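Local coordinates for glutathione S-transferase (Burkholderia xenovorans, PDB 2DSA), which binds glutathione and, as a bacterial glutathione S-transferase, reductively dechlorinates metabolites of polychlorinated biphenyls, at residues 109-114 with 123-128; 160-165 with 170-175; 99-104 with 152-157. One frame throughout, in Å; residues are numbered along the deposited sequence.

Contact 1: 109-114 with 123-128; sequences FSPLFN and NAVRQS. With HPX ((2Z,4E)-2-hydroxy-6-oxo-6-phenylhexa-2,4-dienoic acid), chain F.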
loop_
_atom_site.group_PDB
_atom_site.type_symbol
_atom_site.label_atom_id
_atom_site.label_comp_id
_atom_site.label_asym_id
_atom_site.label_seq_id
_atom_site.Cartn_x
_atom_site.Cartn_y
_atom_site.Cartn_z
ATOM N N PHE A 109 13.113 1.353 -2.100
ATOM C CA PHE A 109 14.307 0.655 -1.627
ATOM C C PHE A 109 14.575 -0.604 -2.444
ATOM O O PHE A 109 15.727 -0.959 -2.638
ATOM C CB PHE A 109 14.193 0.272 -0.153
ATOM C CG PHE A 109 14.644 1.343 0.801
ATOM C CD1 PHE A 109 15.924 1.319 1.331
ATOM C CD2 PHE A 109 13.777 2.362 1.192
ATOM C CE1 PHE A 109 16.340 2.292 2.224
ATOM C CE2 PHE A 109 14.179 3.346 2.083
ATOM C CZ PHE A 109 15.466 3.315 2.603
ATOM N N SER A 110 13.513 -1.263 -2.916
ATOM C CA SER A 110 13.588 -2.579 -3.589
ATOM C C SER A 110 14.638 -2.735 -4.701
ATOM O O SER A 110 15.391 -3.710 -4.680
ATOM C CB SER A 110 12.213 -3.016 -4.113
ATOM O OG SER A 110 11.311 -3.236 -3.039
ATOM N N PRO A 111 14.671 -1.798 -5.684
ATOM C CA PRO A 111 15.685 -1.857 -6.751
ATOM C C PRO A 111 17.123 -1.684 -6.252
ATOM O O PRO A 111 18.041 -2.234 -6.851
ATOM C CB PRO A 111 15.298 -0.690 -7.667
ATOM C CG PRO A 111 13.854 -0.400 -7.333
ATOM C CD PRO A 111 13.767 -0.647 -5.876
ATOM N N LEU A 112 17.310 -0.941 -5.161
ATOM C CA LEU A 112 18.632 -0.771 -4.549
ATOM C C LEU A 112 19.241 -2.075 -4.013
ATOM O O LEU A 112 20.464 -2.218 -3.980
ATOM C CB LEU A 112 18.609 0.303 -3.452
ATOM C CG LEU A 112 18.172 1.715 -3.847
ATOM C CD1 LEU A 112 18.264 2.673 -2.671
ATOM C CD2 LEU A 112 18.979 2.247 -5.032
ATOM N N PHE A 113 18.396 -3.014 -3.591
ATOM C CA PHE A 113 18.868 -4.311 -3.101
ATOM C C PHE A 113 19.065 -5.296 -4.246
ATOM O O PHE A 113 19.485 -6.432 -4.033
ATOM C CB PHE A 113 17.899 -4.893 -2.068
ATOM C CG PHE A 113 17.926 -4.183 -0.749
ATOM C CD1 PHE A 113 17.051 -3.133 -0.491
ATOM C CD2 PHE A 113 18.824 -4.564 0.240
ATOM C CE1 PHE A 113 17.077 -2.478 0.731
ATOM C CE2 PHE A 113 18.858 -3.905 1.462
ATOM C CZ PHE A 113 17.986 -2.866 1.707
ATOM N N ASN A 114 18.764 -4.843 -5.458
ATOM C CA ASN A 114 18.884 -5.664 -6.653
ATOM C C ASN A 114 20.225 -5.420 -7.367
ATOM O O ASN A 114 20.548 -4.276 -7.704
ATOM C CB ASN A 114 17.693 -5.389 -7.585
ATOM C CG ASN A 114 17.592 -6.379 -8.750
ATOM O OD1 ASN A 114 18.285 -7.405 -8.798
ATOM N ND2 ASN A 114 16.708 -6.068 -9.696
ATOM N N ASN A 123 19.523 5.538 -9.483
ATOM C CA ASN A 123 19.664 6.986 -9.322
ATOM C C ASN A 123 18.309 7.673 -9.217
ATOM O O ASN A 123 18.157 8.630 -8.455
ATOM C CB ASN A 123 20.486 7.612 -10.463
ATOM C CG ASN A 123 21.972 7.237 -10.413
ATOM O OD1 ASN A 123 22.580 7.155 -9.343
ATOM N ND2 ASN A 123 22.560 7.018 -11.585
ATOM N N ALA A 124 17.334 7.181 -9.982
ATOM C CA ALA A 124 15.981 7.734 -9.980
ATOM C C ALA A 124 15.313 7.493 -8.632
ATOM O O ALA A 124 14.749 8.407 -8.024
ATOM C CB ALA A 124 15.156 7.113 -11.091
ATOM N N VAL A 125 15.405 6.245 -8.182
ATOM C CA VAL A 125 14.839 5.793 -6.926
ATOM C C VAL A 125 15.461 6.510 -5.718
ATOM O O VAL A 125 14.749 6.879 -4.783
ATOM C CB VAL A 125 14.932 4.240 -6.847
ATOM C CG1 VAL A 125 15.692 3.765 -5.625
ATOM C CG2 VAL A 125 13.556 3.616 -6.972
ATOM N N ARG A 126 16.775 6.735 -5.757
ATOM C CA ARG A 126 17.464 7.484 -4.699
ATOM C C ARG A 126 16.965 8.923 -4.606
ATOM O O ARG A 126 16.917 9.501 -3.524
ATOM C CB ARG A 126 18.984 7.446 -4.891
ATOM C CG ARG A 126 19.623 6.159 -4.389
ATOM C CD ARG A 126 21.125 6.110 -4.651
ATOM N NE ARG A 126 21.679 4.789 -4.348
ATOM C CZ ARG A 126 22.153 4.422 -3.159
ATOM N NH1 ARG A 126 22.158 5.276 -2.138
ATOM N NH2 ARG A 126 22.629 3.197 -2.995
ATOM N N GLN A 127 16.579 9.478 -5.751
ATOM C CA GLN A 127 16.060 10.838 -5.839
ATOM C C GLN A 127 14.633 10.925 -5.309
ATOM O O GLN A 127 14.288 11.883 -4.585
ATOM C CB GLN A 127 16.124 11.331 -7.294
ATOM C CG GLN A 127 16.537 12.791 -7.442
ATOM C CD GLN A 127 17.753 13.159 -6.583
ATOM O OE1 GLN A 127 17.679 14.059 -5.738
ATOM N NE2 GLN A 127 18.872 12.447 -6.783
ATOM N N SER A 128 13.813 9.934 -5.686
ATOM C CA SER A 128 12.441 9.778 -5.164
ATOM C C SER A 128 12.475 9.698 -3.648
ATOM O O SER A 128 11.716 10.384 -2.971
ATOM C CB SER A 128 11.762 8.518 -5.718
ATOM O OG SER A 128 11.751 8.506 -7.137
HETATM C CB3 HPX F . 18.762 -7.191 5.756
HETATM C CB4 HPX F . 19.169 -5.861 5.703
HETATM C CB5 HPX F . 18.577 -4.986 4.788
HETATM C CB6 HPX F . 17.575 -5.449 3.939
HETATM C CB1 HPX F . 17.168 -6.775 3.994
HETATM C CB2 HPX F . 17.763 -7.647 4.902
HETATM C CA6 HPX F . 16.100 -7.282 3.073
HETATM O OA4 HPX F . 16.043 -8.479 2.831
HETATM C CA5 HPX F . 15.125 -6.372 2.446
HETATM C CA4 HPX F . 14.814 -6.595 1.175
HETATM C CA3 HPX F . 13.839 -5.759 0.459
HETATM C CA2 HPX F . 13.294 -6.160 -0.697
HETATM O OA3 HPX F . 13.596 -7.309 -1.290
HETATM C CA1 HPX F . 12.328 -5.304 -1.341
HETATM O OA2 HPX F . 11.658 -5.763 -2.290
HETATM O OA1 HPX F . 12.199 -4.143 -0.909
#

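Contact 2: 160-165 with 170-175; sequences VVLGWS and IDLSPW. With HPX ((2Z,4E)-2-hydroxy-6-oxo-6-phenylhexa-2,4-dienoic acid), chain F.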
loop_
_atom_site.group_PDB
_atom_site.type_symbol
_atom_site.label_atom_id
_atom_site.label_comp_id
_atom_site.label_asym_id
_atom_site.label_seq_id
_atom_site.Cartn_x
_atom_site.Cartn_y
_atom_site.Cartn_z
ATOM N N VAL A 160 11.505 -0.012 10.290
ATOM C CA VAL A 160 12.135 -1.143 9.615
ATOM C C VAL A 160 12.726 -0.741 8.250
ATOM O O VAL A 160 13.871 -1.081 7.935
ATOM C CB VAL A 160 11.164 -2.335 9.485
ATOM C CG1 VAL A 160 11.702 -3.399 8.503
ATOM C CG2 VAL A 160 10.883 -2.950 10.874
ATOM N N VAL A 161 11.928 -0.039 7.451
ATOM C CA VAL A 161 12.367 0.505 6.174
ATOM C C VAL A 161 13.559 1.454 6.382
ATOM O O VAL A 161 14.549 1.343 5.685
ATOM C CB VAL A 161 11.194 1.198 5.400
ATOM C CG1 VAL A 161 11.702 1.913 4.135
ATOM C CG2 VAL A 161 10.092 0.180 5.025
ATOM N N LEU A 162 13.477 2.361 7.351
ATOM C CA LEU A 162 14.622 3.241 7.655
ATOM C C LEU A 162 15.910 2.480 7.980
ATOM O O LEU A 162 17.002 2.906 7.588
ATOM C CB LEU A 162 14.299 4.257 8.746
ATOM C CG LEU A 162 13.300 5.372 8.422
ATOM C CD1 LEU A 162 13.107 6.261 9.656
ATOM C CD2 LEU A 162 13.704 6.194 7.187
ATOM N N GLY A 163 15.772 1.353 8.678
ATOM C CA GLY A 163 16.898 0.496 9.025
ATOM C C GLY A 163 17.654 -0.051 7.825
ATOM O O GLY A 163 18.816 -0.436 7.935
ATOM N N TRP A 164 17.014 -0.068 6.669
ATOM C CA TRP A 164 17.658 -0.571 5.460
ATOM C C TRP A 164 18.715 0.365 4.888
ATOM O O TRP A 164 19.522 -0.044 4.053
ATOM C CB TRP A 164 16.623 -0.836 4.379
ATOM C CG TRP A 164 15.690 -1.940 4.687
ATOM C CD1 TRP A 164 15.856 -2.926 5.617
ATOM C CD2 TRP A 164 14.446 -2.200 4.032
ATOM N NE1 TRP A 164 14.780 -3.774 5.597
ATOM C CE2 TRP A 164 13.899 -3.357 4.631
ATOM C CE3 TRP A 164 13.740 -1.568 2.997
ATOM C CZ2 TRP A 164 12.668 -3.900 4.233
ATOM C CZ3 TRP A 164 12.515 -2.101 2.598
ATOM C CH2 TRP A 164 11.990 -3.264 3.224
ATOM N N SER A 165 18.688 1.621 5.325
ATOM C CA SER A 165 19.491 2.676 4.714
ATOM C C SER A 165 21.000 2.454 4.848
ATOM O O SER A 165 21.745 2.753 3.921
ATOM C CB SER A 165 19.081 4.034 5.269
ATOM O OG SER A 165 19.255 4.020 6.661
ATOM N N ILE A 170 22.457 4.776 2.269
ATOM C CA ILE A 170 21.658 6.007 2.384
ATOM C C ILE A 170 21.953 6.721 3.696
ATOM O O ILE A 170 21.765 6.174 4.802
ATOM C CB ILE A 170 20.129 5.775 2.198
ATOM C CG1 ILE A 170 19.840 5.323 0.765
ATOM C CG2 ILE A 170 19.343 7.053 2.513
ATOM C CD1 ILE A 170 18.503 4.642 0.564
ATOM N N ASP A 171 22.446 7.945 3.554
ATOM C CA ASP A 171 22.774 8.784 4.685
ATOM C C ASP A 171 21.508 9.497 5.132
ATOM O O ASP A 171 20.834 10.133 4.325
ATOM C CB ASP A 171 23.844 9.804 4.280
ATOM C CG ASP A 171 24.501 10.473 5.473
ATOM O OD1 ASP A 171 25.200 11.485 5.261
ATOM O OD2 ASP A 171 24.334 9.996 6.620
ATOM N N LEU A 172 21.189 9.368 6.416
ATOM C CA LEU A 172 20.017 10.027 6.997
ATOM C C LEU A 172 20.406 11.315 7.733
ATOM O O LEU A 172 19.576 11.939 8.398
ATOM C CB LEU A 172 19.253 9.063 7.919
ATOM C CG LEU A 172 18.669 7.783 7.298
ATOM C CD1 LEU A 172 17.949 7.000 8.369
ATOM C CD2 LEU A 172 17.731 8.068 6.117
ATOM N N SER A 173 21.672 11.707 7.578
ATOM C CA SER A 173 22.242 12.929 8.180
ATOM C C SER A 173 21.485 14.235 7.873
ATOM O O SER A 173 21.381 15.088 8.753
ATOM C CB SER A 173 23.718 13.077 7.789
ATOM O OG SER A 173 24.499 12.010 8.320
ATOM N N PRO A 174 20.957 14.389 6.637
ATOM C CA PRO A 174 20.136 15.558 6.313
ATOM C C PRO A 174 18.805 15.579 7.077
ATOM O O PRO A 174 18.144 16.611 7.135
ATOM C CB PRO A 174 19.856 15.385 4.815
ATOM C CG PRO A 174 20.836 14.398 4.331
ATOM C CD PRO A 174 21.089 13.496 5.471
ATOM N N TRP A 175 18.427 14.444 7.669
ATOM C CA TRP A 175 17.151 14.320 8.381
ATOM C C TRP A 175 17.320 13.881 9.829
ATOM O O TRP A 175 16.992 12.748 10.175
ATOM C CB TRP A 175 16.236 13.349 7.647
ATOM C CG TRP A 175 16.108 13.670 6.188
ATOM C CD1 TRP A 175 15.443 14.728 5.638
ATOM C CD2 TRP A 175 16.679 12.942 5.099
ATOM N NE1 TRP A 175 15.554 14.696 4.273
ATOM C CE2 TRP A 175 16.303 13.609 3.911
ATOM C CE3 TRP A 175 17.464 11.781 5.008
ATOM C CZ2 TRP A 175 16.684 13.162 2.645
ATOM C CZ3 TRP A 175 17.846 11.335 3.742
ATOM C CH2 TRP A 175 17.451 12.024 2.578
HETATM C CB3 HPX F . 18.762 -7.191 5.756
HETATM C CB4 HPX F . 19.169 -5.861 5.703
HETATM C CB5 HPX F . 18.577 -4.986 4.788
HETATM C CB6 HPX F . 17.575 -5.449 3.939
HETATM C CB1 HPX F . 17.168 -6.775 3.994
HETATM C CB2 HPX F . 17.763 -7.647 4.902
HETATM C CA6 HPX F . 16.100 -7.282 3.073
HETATM O OA4 HPX F . 16.043 -8.479 2.831
HETATM C CA5 HPX F . 15.125 -6.372 2.446
HETATM C CA4 HPX F . 14.814 -6.595 1.175
HETATM C CA3 HPX F . 13.839 -5.759 0.459
HETATM C CA2 HPX F . 13.294 -6.160 -0.697
HETATM O OA3 HPX F . 13.596 -7.309 -1.290
HETATM C CA1 HPX F . 12.328 -5.304 -1.341
HETATM O OA2 HPX F . 11.658 -5.763 -2.290
HETATM O OA1 HPX F . 12.199 -4.143 -0.909
#

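Contact 3: 99-104 with 152-157; sequences NFISSE and SVADIY. With GSH (glutathione), chain G.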
loop_
_atom_site.group_PDB
_atom_site.type_symbol
_atom_site.label_atom_id
_atom_site.label_comp_id
_atom_site.label_asym_id
_atom_site.label_seq_id
_atom_site.Cartn_x
_atom_site.Cartn_y
_atom_site.Cartn_z
ATOM N N ASN A 99 0.119 2.826 3.698
ATOM C CA ASN A 99 0.229 2.737 2.250
ATOM C C ASN A 99 1.366 3.596 1.679
ATOM O O ASN A 99 2.008 3.193 0.709
ATOM C CB ASN A 99 -1.086 3.086 1.547
ATOM C CG ASN A 99 -1.119 2.570 0.134
ATOM O OD1 ASN A 99 -1.290 1.380 -0.074
ATOM N ND2 ASN A 99 -0.916 3.460 -0.857
ATOM N N PHE A 100 1.572 4.778 2.272
ATOM C CA PHE A 100 2.733 5.623 2.001
ATOM C C PHE A 100 4.071 4.913 2.218
ATOM O O PHE A 100 4.949 4.937 1.345
ATOM C CB PHE A 100 2.697 6.903 2.841
ATOM C CG PHE A 100 3.818 7.865 2.522
ATOM C CD1 PHE A 100 3.638 8.874 1.573
ATOM C CD2 PHE A 100 5.064 7.757 3.160
ATOM C CE1 PHE A 100 4.660 9.760 1.270
ATOM C CE2 PHE A 100 6.095 8.635 2.868
ATOM C CZ PHE A 100 5.900 9.644 1.925
ATOM N N ILE A 101 4.236 4.287 3.377
ATOM C CA ILE A 101 5.488 3.597 3.668
ATOM C C ILE A 101 5.719 2.491 2.641
ATOM O O ILE A 101 6.824 2.336 2.114
ATOM C CB ILE A 101 5.564 3.089 5.130
ATOM C CG1 ILE A 101 5.510 4.268 6.096
ATOM C CG2 ILE A 101 6.848 2.299 5.356
ATOM C CD1 ILE A 101 4.935 3.958 7.461
ATOM N N SER A 102 4.664 1.752 2.336
ATOM C CA SER A 102 4.740 0.626 1.409
ATOM C C SER A 102 5.044 1.024 -0.051
ATOM O O SER A 102 5.956 0.471 -0.671
ATOM C CB SER A 102 3.437 -0.174 1.476
ATOM O OG SER A 102 3.343 -1.092 0.406
ATOM N N SER A 103 4.260 1.962 -0.585
ATOM C CA SER A 103 4.322 2.305 -2.012
ATOM C C SER A 103 5.364 3.386 -2.320
ATOM O O SER A 103 5.939 3.402 -3.413
ATOM C CB SER A 103 2.958 2.757 -2.519
ATOM O OG SER A 103 2.571 3.982 -1.896
ATOM N N GLU A 104 5.601 4.275 -1.357
ATOM C CA GLU A 104 6.441 5.447 -1.559
ATOM C C GLU A 104 7.838 5.293 -0.970
ATOM O O GLU A 104 8.750 6.024 -1.356
ATOM C CB GLU A 104 5.768 6.710 -0.988
ATOM C CG GLU A 104 4.353 7.035 -1.579
ATOM C CD GLU A 104 4.362 7.263 -3.091
ATOM O OE1 GLU A 104 3.355 6.945 -3.765
ATOM O OE2 GLU A 104 5.389 7.754 -3.614
ATOM N N SER A 152 2.277 3.753 16.817
ATOM C CA SER A 152 1.413 2.826 16.108
ATOM C C SER A 152 2.218 1.837 15.234
ATOM O O SER A 152 3.446 1.944 15.113
ATOM C CB SER A 152 0.407 3.609 15.273
ATOM O OG SER A 152 1.033 4.146 14.122
ATOM N N VAL A 153 1.525 0.875 14.630
ATOM C CA VAL A 153 2.159 -0.036 13.672
ATOM C C VAL A 153 2.781 0.696 12.428
ATOM O O VAL A 153 3.627 0.136 11.746
ATOM C CB VAL A 153 1.209 -1.209 13.246
ATOM C CG1 VAL A 153 0.964 -2.176 14.405
ATOM C CG2 VAL A 153 -0.123 -0.698 12.711
ATOM N N ALA A 154 2.356 1.927 12.144
ATOM C CA ALA A 154 2.965 2.731 11.059
ATOM C C ALA A 154 4.405 3.122 11.382
ATOM O O ALA A 154 5.261 3.109 10.521
ATOM C CB ALA A 154 2.137 3.981 10.775
ATOM N N ASP A 155 4.652 3.454 12.646
ATOM C CA ASP A 155 5.976 3.785 13.148
ATOM C C ASP A 155 6.904 2.588 13.114
ATOM O O ASP A 155 8.101 2.733 12.839
ATOM C CB ASP A 155 5.875 4.314 14.576
ATOM C CG ASP A 155 5.060 5.581 14.667
ATOM O OD1 ASP A 155 4.002 5.566 15.349
ATOM O OD2 ASP A 155 5.468 6.590 14.045
ATOM N N ILE A 156 6.353 1.416 13.409
ATOM C CA ILE A 156 7.110 0.168 13.363
ATOM C C ILE A 156 7.519 -0.141 11.926
ATOM O O ILE A 156 8.665 -0.476 11.664
ATOM C CB ILE A 156 6.303 -1.019 13.973
ATOM C CG1 ILE A 156 6.087 -0.797 15.471
ATOM C CG2 ILE A 156 7.014 -2.327 13.734
ATOM C CD1 ILE A 156 4.945 -1.619 16.074
ATOM N N TYR A 157 6.576 -0.005 10.996
ATOM C CA TYR A 157 6.870 -0.232 9.597
ATOM C C TYR A 157 7.946 0.768 9.139
ATOM O O TYR A 157 8.947 0.368 8.545
ATOM C CB TYR A 157 5.588 -0.127 8.770
ATOM C CG TYR A 157 5.675 -0.590 7.333
ATOM C CD1 TYR A 157 6.739 -1.373 6.883
ATOM C CD2 TYR A 157 4.662 -0.280 6.431
ATOM C CE1 TYR A 157 6.805 -1.804 5.571
ATOM C CE2 TYR A 157 4.717 -0.714 5.112
ATOM C CZ TYR A 157 5.795 -1.467 4.691
ATOM O OH TYR A 157 5.866 -1.902 3.399
HETATM N N1 GSH G . 0.900 6.271 -3.096
HETATM C CA1 GSH G . -0.039 7.173 -3.727
HETATM C C1 GSH G . -1.407 6.585 -3.617
HETATM O O11 GSH G . -2.373 7.345 -3.464
HETATM O O12 GSH G . -1.591 5.339 -3.697
HETATM C CB1 GSH G . 0.302 7.333 -5.202
HETATM C CG1 GSH G . -0.572 8.377 -5.889
HETATM C CD1 GSH G . -0.163 8.533 -7.337
HETATM O OE1 GSH G . 0.832 7.707 -7.881
HETATM N N2 GSH G . -0.802 9.458 -8.063
HETATM C CA2 GSH G . -0.402 9.823 -9.414
HETATM C C2 GSH G . -0.043 11.284 -9.473
HETATM O O2 GSH G . -0.821 12.254 -8.812
HETATM C CB2 GSH G . -1.531 9.573 -10.412
HETATM S SG2 GSH G . -2.013 7.841 -10.677
HETATM N N3 GSH G . 1.033 11.625 -10.174
HETATM C CA3 GSH G . 2.365 11.526 -9.606
HETATM C C3 GSH G . 2.928 12.844 -9.158
HETATM O O31 GSH G . 3.570 12.916 -8.079
HETATM O O32 GSH G . 2.764 13.861 -9.872
#

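Contact 1: 109-114 with 123-128
Leu-112 holds CG opposite its own carbonyl carbon (chi1 -59°), and its chi2 of -177° carries the two methyls on toward Val-125 and Arg-126. Arg-126 also starts with CG beside its backbone N (chi1 -81°), then runs extended from CG to NE. These side chains meet where the turn after helix 89-109 faces helix 119-139. Leu-112 and Val-125 lie alongside each other, pointing opposite ways, with CD2 of Leu-112 3.7 Å from CG1 of Val-125. The same CD2 lies 3.8 Å from NE of Arg-126. The other branch, CD1 of Leu-112, sits over the centre of one guanidinium face. The polar end of Arg-126 is held from beyond the two segments, where NH2 bonds to Val-168 O. Pro-111 adds a looser touch, its CG 4.0 Å from CG2 of Val-125. The contact is thus apolar, apart from the guanidinium lying against leucine.

The opposite side of the turn meets the ligand HPX. Ser-110 OG lies 2.7 Å from the carboxylate oxygen OA2 and closer still to OA1, so it is within reach of both. Phe-113 brings CE2 to 3.2 Å from CB6 of the HPX phenyl ring. One side of the turn packs on the next helix and the other lines the electrophile-binding pocket, the H-site of the all-helical C-terminal domain of glutathione S-transferases.

Contact 2: 160-165 with 170-175
Ser-165 and Ile-170 close a short loop at the end of helix 153-163, in the helical C-terminal domain of the glutathione S-transferase fold. The tight part is here. Ile-170 N donates to Ser-165 O at 2.7 Å, with the donor nitrogen lying 29° out of the carbonyl plane. Beside this bond CB of Ser-165 lies 3.7 Å from CB of Ile-170. Leu-172 brings CD1 to 3.7 Å from OG of Ser-165, but meets Leu-162 more loosely, at 4.5 Å between CD1 of Leu-172 and CD2 of Leu-162. Helix 176-186 also packs on both leucines.

The exposed side is different. The side chain of Asp-171 sets off away from 160-165, and Ser-173 and Pro-174 lie at the surface. Ser-173, in the type I turn from Leu-172 to Trp-175, donates through OG to Asp-171 OD2, just ahead of the turn.

Trp-164 belongs to the ligand side. HPX lies against one face of its indole, toward the rim, with CD1 of Trp-164 3.5 Å from CB6 of HPX, while Val-160 O and Val-161 CA lie over the other face. Its NE1 bonds to Gly-8 O. Back at the loop, a chi1 of 59° turns the Ser-165 hydroxyl toward its own helix, where OG donates to Leu-162 O at 2.7 Å, in line with the Leu-162 carbonyl bond (175°).

Contact 3: 99-104 with 152-157
This is a buried helix-to-helix contact in the C-terminal helical domain, between helix 89-109 and the start of helix 153-163, where helices 12-21 and 66-76 also pack against it. The short axes run nearly parallel, at 23°, and approach to 10.1 Å. Ile-101 and Tyr-157 fill the gap. CG2 of Ile-101 sits over the centre of the tyrosine ring in a CH-pi contact, 3.6 Å from the Tyr-157 centroid. Tyr-157 has CG opposite its backbone N (chi1 -169°), which sends the ring across to the other helix. CD1 of Ile-101 reaches to 3.2 Å from Ala-154 O. At the far end of the ring, OH of Tyr-157 lies 3.5 Å from CB of Ser-102 and is hydrogen-bonded to His-106 ND1.

Ser-152 and Asp-155 form a capping box that starts the second helix: Ser-152 N donates to Asp-155 OD1 at 2.9 Å and Ala-154 N to Ser-152 OG.

The other side of helix 89-109 holds glutathione at the subunit interface. The ligand amine N1 donates to Glu-104 OE1 at 2.6 Å. Lys-107 of the second subunit forms a salt bridge to the same oxygen. Apolar packing thus joins the helices, while two cationic partners probably favour a charged Glu-104 carboxylate.

In the fold
All three contacts lie in the helical C-terminal domain. Contact 3 spans the longest stretch of chain and is the most central, about 7 Å from the chain centre. Contact 1 falls within that span, and contact 2 follows contact 3. Helix 89-109 carries one side of contact 3 and leads into the turn of contact 1. Helix 153-163 is shared by contacts 2 and 3. The centres of contacts 1 and 2 are about 13 Å apart, and Phe-109 and Phe-113 of contact 1 pack on Val-161, Trp-164 and Ile-170 of contact 2. Both meet HPX, so together they supply part of the electrophile pocket wall. Contact 3, its centre about 14 Å from that of contact 2, instead lies beside a glutathione also bound by the second subunit.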